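Local coordinates for 2'-deoxycytidine 5'-triphosphate deaminase (PDB 2R9Q), which probably deaminates dCTP to dUTP, a step toward thymidine nucleotides, and belongs to the dUTPase superfamily, at residues 17-22 with 343-348; 55-60 with 145-150; 116-121 with 312-317; 151-156 with 240-245; 177-182 with 337-342. All blocks are in the same frame, centred on the assembly; numbering follows the deposited sequence.

In the fold
From the N terminus, helix 15-23 opens contact 1, which closes 321 residues later on the loop after strand 331-339 and so encloses the other four, joining the N-terminal and C-terminal family regions. Contact 2 closes within the N-terminal region, bringing the loop after strand 50-54 over strand 143-150. Contact 3 opens on helix 114-118 before that closure, crosses contact 2 and ends on strand 311-319. Within it lies contact 4, from residues 151-156 to strand 242-246; contacts 3 and 4 touch, with centres about 12 Å apart. Contact 5, inside the C-terminal region, packs helix 177-186 against strand 331-339, crosses contacts 3 and 4, and ends where contact 1 resumes.

Contact 1 (17-22 with 343-348); sequences AIRALF and KPEGLY
Arg19 reaches out from helix 15-23 to the loop 343-348, and nearly all of the contact hangs on its guanidinium. From CB the chain leaves with CG beside the backbone N, runs extended to CD, then bends at chi3 (-94°), which turns the head toward Glu345 and Gly346. CD passes 4.0 Å from OE2 of Glu345. NE makes the main bond, a salt bridge of 2.9 Å from Arg19 NE to Glu345 OE2; the oxygen is approached nearly along its C-O bond, although it sits 28° off the guanidinium plane. The planes of the two charged groups are 37° apart, a skewed pairing that rests on OE2 alone. This is a bridge between the two family regions of the chain, since the helix belongs to the N-terminal deaminase region and the loop follows strand 331-339 of the C-terminal one. Further out, NH2 has two weak hydrogen bonds, one to the same OE2 of Glu345 and one of 2.8 Å from Arg19 NH2 to the backbone O of Gly346. NH1 comes within 3.7 Å of Leu347 O from an oblique direction. Asp15, at the start of the same helix, accepts hydrogen bonds from the backbone N of Glu345 through OD1 and of Gly346 through OD2; the latter oxygen is also a long, weak ion-pair partner of Arg19 NH2.

Contact 2 (55-60 with 145-150); sequences RASFMP and YLEISP
Ser57 and Glu147 point their side chains at each other, and the serine hydroxyl ends up facing the carboxylate. Ser57 OG gives a hydrogen bond of 2.7 Å to Glu147 OE1, arriving on the syn side of that oxygen and 23° out of the carboxylate plane. Glu147 OE2 is close as well, 2.9 Å from Ser57 OG, so the hydroxyl lies near both oxygens. Glu147 gets there by a stretched chain: CG is anti to the backbone N (chi1 -163°) and chi2 continues extended, lifting the carboxylate off strand 143-150 toward the loop. The second subunit bonds to the Ser57 backbone, and its Val322 packs on the Ser57 side chain, so Ser57 is itself part of a subunit interface. Strand 143-150 sits in a curled antiparallel sheet of the N-terminal deaminase region, between strands 91-101 and 121-127, and the loop 55-60 crosses over its face. On that face Val91 and Ile93 touch the Glu147 side chain, which is buried. Phe58 stands beside this pair; its backbone N is 3.9 Å from Glu147 OE2, while its ring packs on Phe73 and Met126.

Contact 3 (116-121 with 312-317); sequences TGRLDI and RAVLEV
Val314 is the first residue of strand 311-319 to meet residues 116-121, on helix 114-118, and it does so against one face of the Arg118 guanidinium. Its CG1 lies 3.7 Å from Arg118 CZ, over the centre of that face, and its CB is 3.7 Å from Arg118 NH2, so the valine forms an apolar floor for the charged group. The arginine chain, bent at chi2 (-68°), crosses it at about a right angle. Two residues on, Glu316 points the same way from the strand, toward the helix. Here the strand belongs to the five-stranded antiparallel sheet of the C-terminal family region, flanked by strands 261-269 and 289-292, and the helix to the N-terminal region, so this buried contact joins the two halves. Bending at chi2, the Glu316 chain brings CG to 3.5 Å from Gly117 O and lays the carboxylate against the glycine backbone, where there is no side chain to hold it off. OE2 then forms a salt bridge of 3.2 Å with Arg118 NE, approached obliquely, with the two planes 22° apart. The stronger polar partner of Arg118 is elsewhere: NH1 hydrogen-bonds to the backbone of a bound peptide, whose apolar side chains also pack on Arg118 and Val314.

Contact 4 (151-156 with 240-245); sequences RTFPIV and DFWEPL
Phe153 has CG beside its backbone N (chi1 -46°), which sends the ring across to Phe241 and Trp242 at the start of strand 242-246; both of these hold CG on the same side of their own backbones, and Phe241 offers Phe153 an edge and Trp242 a face. Phe241 turns that edge to the face of Phe153 in an offset T-shaped pair, with ring planes at 85° and ring centroids 5.7 Å apart. The nearest carbons, CD1 of Phe153 and CD1 of Phe241, are 3.8 Å apart. Phe153 in turn puts its own edge to the face of Trp242, with planes at 70°: its CZ lies 3.8 Å from Trp242 NE1, and the CB of Phe241 packs over the indole too. The three rings form an aromatic cluster at an edge strand, within this chain, of the five-stranded C-terminal sheet, and tie it to the loop between strands 143-150 and 155-157 of the N-terminal region. At its rim, Phe153 CE1 comes 3.2 Å from the backbone O of Phe241, near the ring plane, so the C-H edge, probably slightly positive, faces a carbonyl oxygen. Trp242 NE1 makes a weak hydrogen bond to Arg118 O, and Val228 of the neighbouring strand 228-229 packs on both phenylalanines.

Contact 5 (177-182 with 337-342); sequences ESEVLK and YEHMLE
Glu179 and His339 provide the one polar link here, while Val180 and Tyr337 cover each other more loosely alongside. His339 NE2 gives a hydrogen bond of 3.1 Å to Glu179 OE2, almost straight at 174°, and the acceptor lies in the imidazole plane, at the ring edge. On the carboxylate the bond arrives from the anti side and 31° out of plane, so it is in plane for the ring and tilted for the carboxylate; the two planes are 49° apart. Glu179 reaches it with a chain bent at chi2, its carboxylate swinging off the helix toward the strand. The acidic partner would probably favour a protonated imidazole, though the contact is at the surface, where solvent may moderate this. Helix 177-186 packs here against the end of strand 331-339, a strand of the four-stranded antiparallel sheet in the C-terminal deaminase region. Val180 and Tyr337 bury about as much surface as the polar pair, but Val180 CG2 stays 4.7 Å from Tyr337 CD2. Ile202 of strand 202-205 packs against both, and Tyr337 OH hydrogen-bonds to His270 O. The His339 ring also meets that of Tyr275, and its side chain touches Arg8 and Leu175.

Contact 1 (17-22 with 343-348)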
# COMPACT_ATOMS: atom_id res chain seq x y z
N ALA B 17 -25.26 28.40 27.88
CA ALA B 17 -26.02 27.20 28.16
C ALA B 17 -25.14 25.98 28.42
O ALA B 17 -25.43 25.21 29.32
CB ALA B 17 -26.99 26.93 27.02
N ILE B 18 -24.08 25.80 27.64
CA ILE B 18 -23.18 24.66 27.86
C ILE B 18 -22.57 24.79 29.25
O ILE B 18 -22.50 23.83 30.00
CB ILE B 18 -22.05 24.53 26.78
CG1 ILE B 18 -22.63 24.21 25.40
CG2 ILE B 18 -21.06 23.41 27.19
CD1 ILE B 18 -21.65 24.42 24.25
N ARG B 19 -22.14 26.00 29.58
CA ARG B 19 -21.62 26.28 30.91
C ARG B 19 -22.66 26.08 32.02
O ARG B 19 -22.34 25.57 33.05
CB ARG B 19 -21.02 27.69 30.95
CG ARG B 19 -19.62 27.70 30.37
CD ARG B 19 -18.95 28.99 30.57
NE ARG B 19 -19.13 29.85 29.42
CZ ARG B 19 -18.20 30.17 28.52
NH1 ARG B 19 -16.97 29.70 28.59
NH2 ARG B 19 -18.53 30.97 27.52
N ALA B 20 -23.92 26.48 31.78
CA ALA B 20 -25.03 26.26 32.71
C ALA B 20 -25.27 24.77 32.95
O ALA B 20 -25.51 24.37 34.07
CB ALA B 20 -26.29 26.93 32.22
N LEU B 21 -25.19 23.97 31.88
CA LEU B 21 -25.25 22.51 31.94
C LEU B 21 -24.17 21.91 32.83
O LEU B 21 -24.41 20.91 33.50
CB LEU B 21 -25.07 21.89 30.56
CG LEU B 21 -26.22 21.84 29.56
CD1 LEU B 21 -25.71 21.14 28.31
CD2 LEU B 21 -27.42 21.13 30.16
N PHE B 22 -22.97 22.47 32.79
CA PHE B 22 -21.90 22.01 33.66
C PHE B 22 -22.17 22.43 35.13
O PHE B 22 -21.94 21.65 36.07
CB PHE B 22 -20.51 22.48 33.16
CG PHE B 22 -19.36 21.83 33.87
CD1 PHE B 22 -18.99 20.52 33.57
CD2 PHE B 22 -18.66 22.51 34.87
CE1 PHE B 22 -17.94 19.90 34.24
CE2 PHE B 22 -17.59 21.89 35.55
CZ PHE B 22 -17.23 20.59 35.23
N LYS B 343 -27.78 33.79 21.59
CA LYS B 343 -26.53 34.30 21.05
C LYS B 343 -25.38 33.87 21.96
O LYS B 343 -25.50 33.97 23.17
CB LYS B 343 -26.56 35.82 20.93
CG LYS B 343 -25.44 36.42 20.05
CD LYS B 343 -25.44 37.99 20.08
CE LYS B 343 -24.84 38.63 18.78
NZ LYS B 343 -23.34 38.42 18.58
N PRO B 344 -24.27 33.35 21.38
CA PRO B 344 -23.08 33.09 22.17
C PRO B 344 -22.65 34.24 23.07
O PRO B 344 -22.90 35.40 22.76
CB PRO B 344 -22.01 32.84 21.11
CG PRO B 344 -22.75 32.33 19.95
CD PRO B 344 -24.10 32.94 19.98
N GLU B 345 -22.01 33.90 24.18
CA GLU B 345 -21.47 34.88 25.12
C GLU B 345 -19.93 35.04 25.02
O GLU B 345 -19.37 36.01 25.53
CB GLU B 345 -21.89 34.56 26.58
CG GLU B 345 -21.39 33.22 27.12
CD GLU B 345 -21.49 33.10 28.63
OE1 GLU B 345 -22.30 33.83 29.23
OE2 GLU B 345 -20.77 32.26 29.21
N GLY B 346 -19.27 34.07 24.39
CA GLY B 346 -17.84 34.17 24.07
C GLY B 346 -16.89 33.56 25.09
O GLY B 346 -17.32 33.10 26.13
N LEU B 347 -15.60 33.61 24.77
CA LEU B 347 -14.56 32.86 25.50
C LEU B 347 -14.50 33.22 26.98
O LEU B 347 -14.52 32.35 27.85
CB LEU B 347 -13.18 33.06 24.84
CG LEU B 347 -12.05 32.04 25.09
CD1 LEU B 347 -10.79 32.40 24.25
CD2 LEU B 347 -11.67 31.86 26.60
N TYR B 348 -14.42 34.53 27.23
CA TYR B 348 -14.33 35.10 28.57
C TYR B 348 -15.71 35.65 29.06
O TYR B 348 -15.77 36.41 30.03
CB TYR B 348 -13.22 36.17 28.58

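Contact 2 (55-60 with 145-150)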
# COMPACT_ATOMS: atom_id res chain seq x y z
N ARG B 55 -8.12 -4.32 17.89
CA ARG B 55 -7.94 -5.02 16.62
C ARG B 55 -8.89 -4.40 15.59
O ARG B 55 -8.55 -4.26 14.44
CB ARG B 55 -8.21 -6.52 16.89
CG ARG B 55 -8.56 -7.45 15.75
CD ARG B 55 -7.31 -8.04 15.21
NE ARG B 55 -7.49 -9.14 14.29
CZ ARG B 55 -7.86 -10.38 14.64
NH1 ARG B 55 -8.14 -10.69 15.90
NH2 ARG B 55 -7.94 -11.32 13.70
N ALA B 56 -10.07 -4.00 16.03
CA ALA B 56 -11.04 -3.39 15.15
C ALA B 56 -12.01 -2.47 15.89
O ALA B 56 -12.30 -2.69 17.05
CB ALA B 56 -11.82 -4.48 14.39
N SER B 57 -12.48 -1.46 15.18
CA SER B 57 -13.69 -0.71 15.52
C SER B 57 -14.97 -1.59 15.56
O SER B 57 -15.10 -2.58 14.86
CB SER B 57 -13.88 0.41 14.48
OG SER B 57 -15.10 1.09 14.65
N PHE B 58 -15.91 -1.18 16.39
CA PHE B 58 -17.12 -1.94 16.66
C PHE B 58 -18.27 -1.02 17.00
O PHE B 58 -18.07 0.12 17.40
CB PHE B 58 -16.87 -2.92 17.81
CG PHE B 58 -16.46 -2.27 19.11
CD1 PHE B 58 -17.39 -2.07 20.10
CD2 PHE B 58 -15.14 -1.91 19.34
CE1 PHE B 58 -17.03 -1.51 21.30
CE2 PHE B 58 -14.76 -1.33 20.52
CZ PHE B 58 -15.72 -1.12 21.52
N MET B 59 -19.48 -1.51 16.82
CA MET B 59 -20.66 -0.79 17.25
C MET B 59 -21.16 -1.46 18.54
O MET B 59 -21.37 -2.66 18.57
CB MET B 59 -21.73 -0.78 16.14
CG MET B 59 -22.87 0.25 16.33
SD MET B 59 -22.40 1.99 16.58
CE MET B 59 -21.80 2.39 14.93
N PRO B 60 -21.29 -0.70 19.64
CA PRO B 60 -21.67 -1.33 20.90
C PRO B 60 -22.94 -2.15 20.76
O PRO B 60 -22.97 -3.31 21.13
CB PRO B 60 -21.89 -0.14 21.83
CG PRO B 60 -21.07 0.90 21.26
CD PRO B 60 -21.09 0.75 19.80
N TYR B 145 -16.72 7.97 24.67
CA TYR B 145 -15.50 7.35 24.21
C TYR B 145 -15.13 7.93 22.86
O TYR B 145 -16.03 8.27 22.07
CB TYR B 145 -15.67 5.84 24.12
CG TYR B 145 -15.98 5.19 25.45
CD1 TYR B 145 -14.97 4.62 26.23
CD2 TYR B 145 -17.28 5.17 25.95
CE1 TYR B 145 -15.25 4.05 27.45
CE2 TYR B 145 -17.56 4.62 27.18
CZ TYR B 145 -16.54 4.06 27.93
OH TYR B 145 -16.81 3.48 29.15
N LEU B 146 -13.83 8.11 22.64
CA LEU B 146 -13.31 8.46 21.30
C LEU B 146 -12.50 7.31 20.69
O LEU B 146 -11.53 6.84 21.25
CB LEU B 146 -12.51 9.77 21.28
CG LEU B 146 -12.29 10.47 19.93
CD1 LEU B 146 -13.59 10.93 19.32
CD2 LEU B 146 -11.30 11.64 20.02
N GLU B 147 -12.97 6.83 19.56
CA GLU B 147 -12.19 5.98 18.69
C GLU B 147 -11.23 6.83 17.84
O GLU B 147 -11.65 7.80 17.21
CB GLU B 147 -13.12 5.22 17.80
CG GLU B 147 -12.54 4.03 17.11
CD GLU B 147 -13.66 3.16 16.50
OE1 GLU B 147 -14.08 3.44 15.35
OE2 GLU B 147 -14.13 2.20 17.20
N ILE B 148 -9.95 6.47 17.85
CA ILE B 148 -8.91 7.20 17.14
C ILE B 148 -8.11 6.27 16.27
O ILE B 148 -7.52 5.31 16.75
CB ILE B 148 -7.90 7.99 18.07
CG1 ILE B 148 -8.57 8.85 19.12
CG2 ILE B 148 -6.93 8.88 17.23
CD1 ILE B 148 -7.65 9.33 20.26
N SER B 149 -8.08 6.60 14.99
CA SER B 149 -7.14 5.99 14.05
C SER B 149 -6.43 7.03 13.18
O SER B 149 -7.04 7.61 12.28
CB SER B 149 -7.85 4.97 13.16
OG SER B 149 -6.87 4.19 12.52
N PRO B 150 -5.15 7.27 13.45
CA PRO B 150 -4.35 8.15 12.57
C PRO B 150 -4.20 7.55 11.18
O PRO B 150 -3.96 6.38 11.07
CB PRO B 150 -3.00 8.22 13.29
CG PRO B 150 -3.29 7.78 14.68
CD PRO B 150 -4.33 6.77 14.56

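Contact 3 (116-121 with 312-317)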
# COMPACT_ATOMS: atom_id res chain seq x y z
N THR B 116 -7.99 18.53 13.71
CA THR B 116 -7.94 17.08 13.69
C THR B 116 -7.97 16.59 12.26
O THR B 116 -7.23 15.69 11.92
CB THR B 116 -9.07 16.45 14.56
OG1 THR B 116 -8.89 16.88 15.90
CG2 THR B 116 -9.06 14.90 14.55
N GLY B 117 -8.79 17.21 11.43
CA GLY B 117 -8.87 16.86 10.04
C GLY B 117 -7.61 17.18 9.27
O GLY B 117 -7.22 16.44 8.38
N ARG B 118 -6.95 18.30 9.62
CA ARG B 118 -5.72 18.69 8.93
C ARG B 118 -4.59 17.68 9.15
O ARG B 118 -3.61 17.70 8.41
CB ARG B 118 -5.22 20.05 9.37
CG ARG B 118 -6.18 21.19 9.41
CD ARG B 118 -6.70 21.68 8.08
NE ARG B 118 -7.89 22.52 8.33
CZ ARG B 118 -7.89 23.83 8.49
NH1 ARG B 118 -6.79 24.55 8.34
NH2 ARG B 118 -9.03 24.44 8.77
N LEU B 119 -4.71 16.84 10.18
CA LEU B 119 -3.73 15.83 10.46
C LEU B 119 -4.22 14.47 10.04
O LEU B 119 -3.60 13.47 10.39
CB LEU B 119 -3.41 15.80 11.94
CG LEU B 119 -2.33 16.70 12.55
CD1 LEU B 119 -2.21 18.02 11.86
CD2 LEU B 119 -2.63 16.88 14.05
N ASP B 120 -5.35 14.43 9.34
CA ASP B 120 -5.92 13.20 8.77
C ASP B 120 -6.13 12.12 9.84
O ASP B 120 -5.79 10.96 9.61
CB ASP B 120 -4.99 12.71 7.64
CG ASP B 120 -5.66 11.76 6.64
OD1 ASP B 120 -6.89 11.83 6.35
OD2 ASP B 120 -4.90 10.95 6.11
N ILE B 121 -6.68 12.50 10.99
CA ILE B 121 -6.94 11.56 12.09
C ILE B 121 -8.41 11.18 12.05
O ILE B 121 -9.26 12.03 12.20
CB ILE B 121 -6.59 12.10 13.50
CG1 ILE B 121 -5.15 12.65 13.53
CG2 ILE B 121 -6.82 10.99 14.55
CD1 ILE B 121 -4.80 13.65 14.71
N ARG B 312 -13.00 31.83 3.47
CA ARG B 312 -13.01 30.58 2.74
C ARG B 312 -13.00 29.40 3.71
O ARG B 312 -12.48 29.50 4.82
CB ARG B 312 -11.84 30.49 1.76
CG ARG B 312 -12.03 31.35 0.55
CD ARG B 312 -10.74 31.95 0.11
NE ARG B 312 -10.94 32.83 -1.04
CZ ARG B 312 -11.08 32.43 -2.29
NH1 ARG B 312 -11.04 31.15 -2.63
NH2 ARG B 312 -11.23 33.34 -3.22
N ALA B 313 -13.66 28.32 3.31
CA ALA B 313 -13.56 27.07 4.01
C ALA B 313 -12.38 26.23 3.46
O ALA B 313 -12.21 26.07 2.24
CB ALA B 313 -14.86 26.32 3.96
N VAL B 314 -11.56 25.74 4.40
CA VAL B 314 -10.47 24.83 4.10
C VAL B 314 -11.04 23.43 4.17
O VAL B 314 -11.70 23.11 5.12
CB VAL B 314 -9.34 24.96 5.11
CG1 VAL B 314 -8.20 24.03 4.76
CG2 VAL B 314 -8.92 26.40 5.22
N LEU B 315 -10.81 22.62 3.14
CA LEU B 315 -11.46 21.33 2.95
C LEU B 315 -10.43 20.21 2.87
O LEU B 315 -9.41 20.34 2.20
CB LEU B 315 -12.28 21.34 1.64
CG LEU B 315 -13.32 22.46 1.45
CD1 LEU B 315 -13.51 22.81 -0.05
CD2 LEU B 315 -14.67 22.14 2.12
N GLU B 316 -10.70 19.09 3.54
CA GLU B 316 -9.91 17.89 3.32
C GLU B 316 -10.65 16.99 2.33
O GLU B 316 -11.73 16.50 2.61
CB GLU B 316 -9.55 17.15 4.63
CG GLU B 316 -8.67 17.95 5.62
CD GLU B 316 -9.48 18.92 6.44
OE1 GLU B 316 -10.53 18.50 6.97
OE2 GLU B 316 -9.10 20.11 6.54
N VAL B 317 -10.04 16.79 1.18
CA VAL B 317 -10.62 16.02 0.10
C VAL B 317 -9.76 14.77 -0.14
O VAL B 317 -8.53 14.83 -0.16
CB VAL B 317 -10.72 16.89 -1.19
CG1 VAL B 317 -11.19 16.09 -2.37
CG2 VAL B 317 -11.56 18.12 -0.94

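Contact 4 (151-156 with 240-245)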
# COMPACT_ATOMS: atom_id res chain seq x y z
N ARG B 151 -4.33 8.33 10.14
CA ARG B 151 -4.26 7.79 8.81
C ARG B 151 -2.95 8.14 8.10
O ARG B 151 -2.38 7.30 7.45
CB ARG B 151 -5.47 8.29 8.02
CG ARG B 151 -6.46 7.30 7.60
CD ARG B 151 -7.54 6.94 8.61
NE ARG B 151 -7.29 5.75 9.44
CZ ARG B 151 -6.63 4.61 9.13
NH1 ARG B 151 -6.07 4.38 7.94
NH2 ARG B 151 -6.53 3.66 10.06
N THR B 152 -2.49 9.39 8.19
CA THR B 152 -1.27 9.79 7.48
C THR B 152 -0.10 10.04 8.38
O THR B 152 0.97 9.62 8.08
CB THR B 152 -1.49 11.05 6.63
OG1 THR B 152 -2.57 10.81 5.73
CG2 THR B 152 -0.20 11.43 5.83
N PHE B 153 -0.32 10.79 9.46
CA PHE B 153 0.73 11.13 10.40
C PHE B 153 0.57 10.36 11.68
O PHE B 153 -0.53 10.33 12.27
CB PHE B 153 0.77 12.65 10.76
CG PHE B 153 0.67 13.57 9.58
CD1 PHE B 153 1.68 13.69 8.68
CD2 PHE B 153 -0.43 14.38 9.42
CE1 PHE B 153 1.57 14.51 7.63
CE2 PHE B 153 -0.54 15.20 8.35
CZ PHE B 153 0.47 15.25 7.46
N PRO B 154 1.68 9.78 12.17
CA PRO B 154 1.60 9.30 13.53
C PRO B 154 1.52 10.48 14.51
O PRO B 154 2.07 11.58 14.24
CB PRO B 154 2.88 8.51 13.67
CG PRO B 154 3.85 9.17 12.71
CD PRO B 154 3.00 9.51 11.56
N ILE B 155 0.79 10.30 15.59
CA ILE B 155 0.49 11.40 16.51
C ILE B 155 0.86 11.09 17.94
O ILE B 155 0.93 9.94 18.31
CB ILE B 155 -0.95 11.90 16.37
CG1 ILE B 155 -1.98 10.85 16.77
CG2 ILE B 155 -1.19 12.45 14.95
CD1 ILE B 155 -3.38 11.40 17.05
N VAL B 156 1.16 12.13 18.71
CA VAL B 156 1.25 11.98 20.17
C VAL B 156 0.07 12.68 20.87
O VAL B 156 -0.25 13.84 20.57
CB VAL B 156 2.68 12.35 20.80
CG1 VAL B 156 3.43 13.33 19.94
CG2 VAL B 156 2.55 12.87 22.23
N ASP B 240 8.00 19.72 6.61
CA ASP B 240 8.34 18.34 6.84
C ASP B 240 7.16 17.43 7.22
O ASP B 240 7.37 16.28 7.64
CB ASP B 240 9.61 18.19 7.71
CG ASP B 240 9.47 18.79 9.06
OD1 ASP B 240 8.37 18.64 9.65
OD2 ASP B 240 10.48 19.40 9.50
N PHE B 241 5.94 17.94 6.98
CA PHE B 241 4.68 17.19 7.06
C PHE B 241 3.78 17.31 5.83
O PHE B 241 3.06 16.37 5.48
CB PHE B 241 3.89 17.63 8.28
CG PHE B 241 4.54 17.26 9.55
CD1 PHE B 241 4.48 15.96 10.01
CD2 PHE B 241 5.26 18.21 10.29
CE1 PHE B 241 5.10 15.59 11.17
CE2 PHE B 241 5.90 17.84 11.47
CZ PHE B 241 5.82 16.53 11.91
N TRP B 242 3.80 18.48 5.21
CA TRP B 242 2.91 18.78 4.09
C TRP B 242 3.77 19.15 2.89
O TRP B 242 4.84 19.71 3.07
CB TRP B 242 1.96 19.89 4.49
CG TRP B 242 0.99 19.55 5.62
CD1 TRP B 242 -0.19 18.88 5.50
CD2 TRP B 242 1.13 19.87 7.01
NE1 TRP B 242 -0.80 18.76 6.72
CE2 TRP B 242 -0.01 19.37 7.67
CE3 TRP B 242 2.10 20.57 7.76
CZ2 TRP B 242 -0.22 19.53 9.07
CZ3 TRP B 242 1.93 20.72 9.15
CH2 TRP B 242 0.76 20.20 9.79
N GLU B 243 3.32 18.79 1.70
CA GLU B 243 3.94 19.20 0.46
C GLU B 243 3.02 20.22 -0.18
O GLU B 243 1.88 19.87 -0.48
CB GLU B 243 4.09 18.07 -0.56
CG GLU B 243 4.86 16.88 -0.10
CD GLU B 243 4.78 15.72 -1.08
OE1 GLU B 243 3.96 15.78 -2.04
OE2 GLU B 243 5.54 14.73 -0.88
N PRO B 244 3.53 21.44 -0.44
CA PRO B 244 2.73 22.47 -1.14
C PRO B 244 2.47 22.07 -2.58
O PRO B 244 3.29 21.40 -3.17
CB PRO B 244 3.60 23.72 -1.09
CG PRO B 244 4.86 23.35 -0.42
CD PRO B 244 4.87 21.92 -0.08
N LEU B 245 1.30 22.43 -3.08
CA LEU B 245 0.87 22.07 -4.42
C LEU B 245 0.51 23.37 -5.15
O LEU B 245 -0.16 24.25 -4.59
CB LEU B 245 -0.34 21.13 -4.43
CG LEU B 245 -0.31 19.77 -3.72
CD1 LEU B 245 -1.72 19.12 -3.79
CD2 LEU B 245 0.79 18.83 -4.27

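Contact 5 (177-182 with 337-342)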
# COMPACT_ATOMS: atom_id res chain seq x y z
N GLU B 177 -34.67 26.08 2.25
CA GLU B 177 -34.20 26.96 1.19
C GLU B 177 -34.51 28.44 1.43
O GLU B 177 -33.62 29.29 1.36
CB GLU B 177 -34.75 26.54 -0.17
CG GLU B 177 -33.85 25.60 -0.96
CD GLU B 177 -33.75 25.98 -2.45
OE1 GLU B 177 -33.34 27.15 -2.76
OE2 GLU B 177 -34.07 25.09 -3.31
N SER B 178 -35.76 28.74 1.73
CA SER B 178 -36.26 30.12 1.82
C SER B 178 -35.63 30.90 2.95
O SER B 178 -35.27 32.07 2.78
CB SER B 178 -37.78 30.12 2.03
OG SER B 178 -38.37 29.11 1.24
N GLU B 179 -35.52 30.25 4.10
CA GLU B 179 -34.90 30.81 5.31
C GLU B 179 -33.43 31.18 5.03
O GLU B 179 -32.96 32.26 5.41
CB GLU B 179 -34.99 29.77 6.43
CG GLU B 179 -35.49 30.26 7.79
CD GLU B 179 -36.24 29.17 8.56
OE1 GLU B 179 -36.82 28.26 7.91
OE2 GLU B 179 -36.24 29.21 9.82
N VAL B 180 -32.73 30.26 4.36
CA VAL B 180 -31.33 30.46 3.98
C VAL B 180 -31.16 31.63 3.00
O VAL B 180 -30.28 32.48 3.18
CB VAL B 180 -30.71 29.16 3.38
CG1 VAL B 180 -29.33 29.42 2.80
CG2 VAL B 180 -30.65 28.06 4.43
N LEU B 181 -32.02 31.67 1.97
CA LEU B 181 -31.99 32.74 0.96
C LEU B 181 -32.34 34.12 1.53
O LEU B 181 -31.74 35.11 1.13
CB LEU B 181 -32.87 32.37 -0.27
CG LEU B 181 -32.21 31.34 -1.24
CD1 LEU B 181 -33.20 30.55 -2.11
CD2 LEU B 181 -31.12 31.99 -2.14
N LYS B 182 -33.26 34.18 2.49
CA LYS B 182 -33.53 35.41 3.25
C LYS B 182 -32.39 35.88 4.17
O LYS B 182 -32.11 37.07 4.25
CB LYS B 182 -34.80 35.25 4.07
CG LYS B 182 -36.06 35.11 3.23
CD LYS B 182 -37.34 35.21 4.10
CE LYS B 182 -38.47 34.23 3.61
NZ LYS B 182 -39.85 34.49 4.21
N TYR B 337 -27.23 25.25 7.69
CA TYR B 337 -27.42 26.22 8.76
C TYR B 337 -28.48 25.74 9.76
O TYR B 337 -29.43 25.05 9.41
CB TYR B 337 -27.80 27.59 8.19
CG TYR B 337 -26.66 28.30 7.50
CD1 TYR B 337 -25.91 29.26 8.15
CD2 TYR B 337 -26.31 28.00 6.18
CE1 TYR B 337 -24.86 29.89 7.53
CE2 TYR B 337 -25.25 28.64 5.55
CZ TYR B 337 -24.53 29.60 6.23
OH TYR B 337 -23.47 30.25 5.60
N GLU B 338 -28.28 26.11 11.02
CA GLU B 338 -29.16 25.75 12.10
C GLU B 338 -29.23 26.94 13.07
O GLU B 338 -28.23 27.64 13.29
CB GLU B 338 -28.61 24.48 12.77
CG GLU B 338 -29.57 23.78 13.71
CD GLU B 338 -28.99 22.51 14.35
OE1 GLU B 338 -27.90 22.03 13.92
OE2 GLU B 338 -29.65 22.01 15.29
N HIS B 339 -30.43 27.18 13.61
CA HIS B 339 -30.66 28.24 14.60
C HIS B 339 -29.97 27.98 15.93
O HIS B 339 -30.01 26.88 16.47
CB HIS B 339 -32.15 28.42 14.93
CG HIS B 339 -32.96 29.03 13.84
ND1 HIS B 339 -33.07 30.39 13.67
CD2 HIS B 339 -33.73 28.46 12.88
CE1 HIS B 339 -33.85 30.63 12.62
NE2 HIS B 339 -34.26 29.48 12.13
N MET B 340 -29.37 29.03 16.46
CA MET B 340 -28.95 29.03 17.84
C MET B 340 -30.17 29.22 18.73
O MET B 340 -31.14 29.86 18.32
CB MET B 340 -27.95 30.14 18.06
CG MET B 340 -26.65 29.95 17.29
SD MET B 340 -25.70 28.48 17.69
CE MET B 340 -25.04 28.88 19.31
N LEU B 341 -30.13 28.62 19.92
CA LEU B 341 -31.12 28.87 20.97
C LEU B 341 -31.00 30.29 21.53
O LEU B 341 -32.01 30.93 21.76
CB LEU B 341 -30.96 27.87 22.12
CG LEU B 341 -31.73 26.56 22.12
CD1 LEU B 341 -31.45 25.81 23.42
CD2 LEU B 341 -33.22 26.81 21.92
N GLU B 342 -29.77 30.73 21.79
CA GLU B 342 -29.47 32.12 22.13
C GLU B 342 -28.14 32.52 21.48
O GLU B 342 -27.46 31.68 20.88
CB GLU B 342 -29.40 32.31 23.66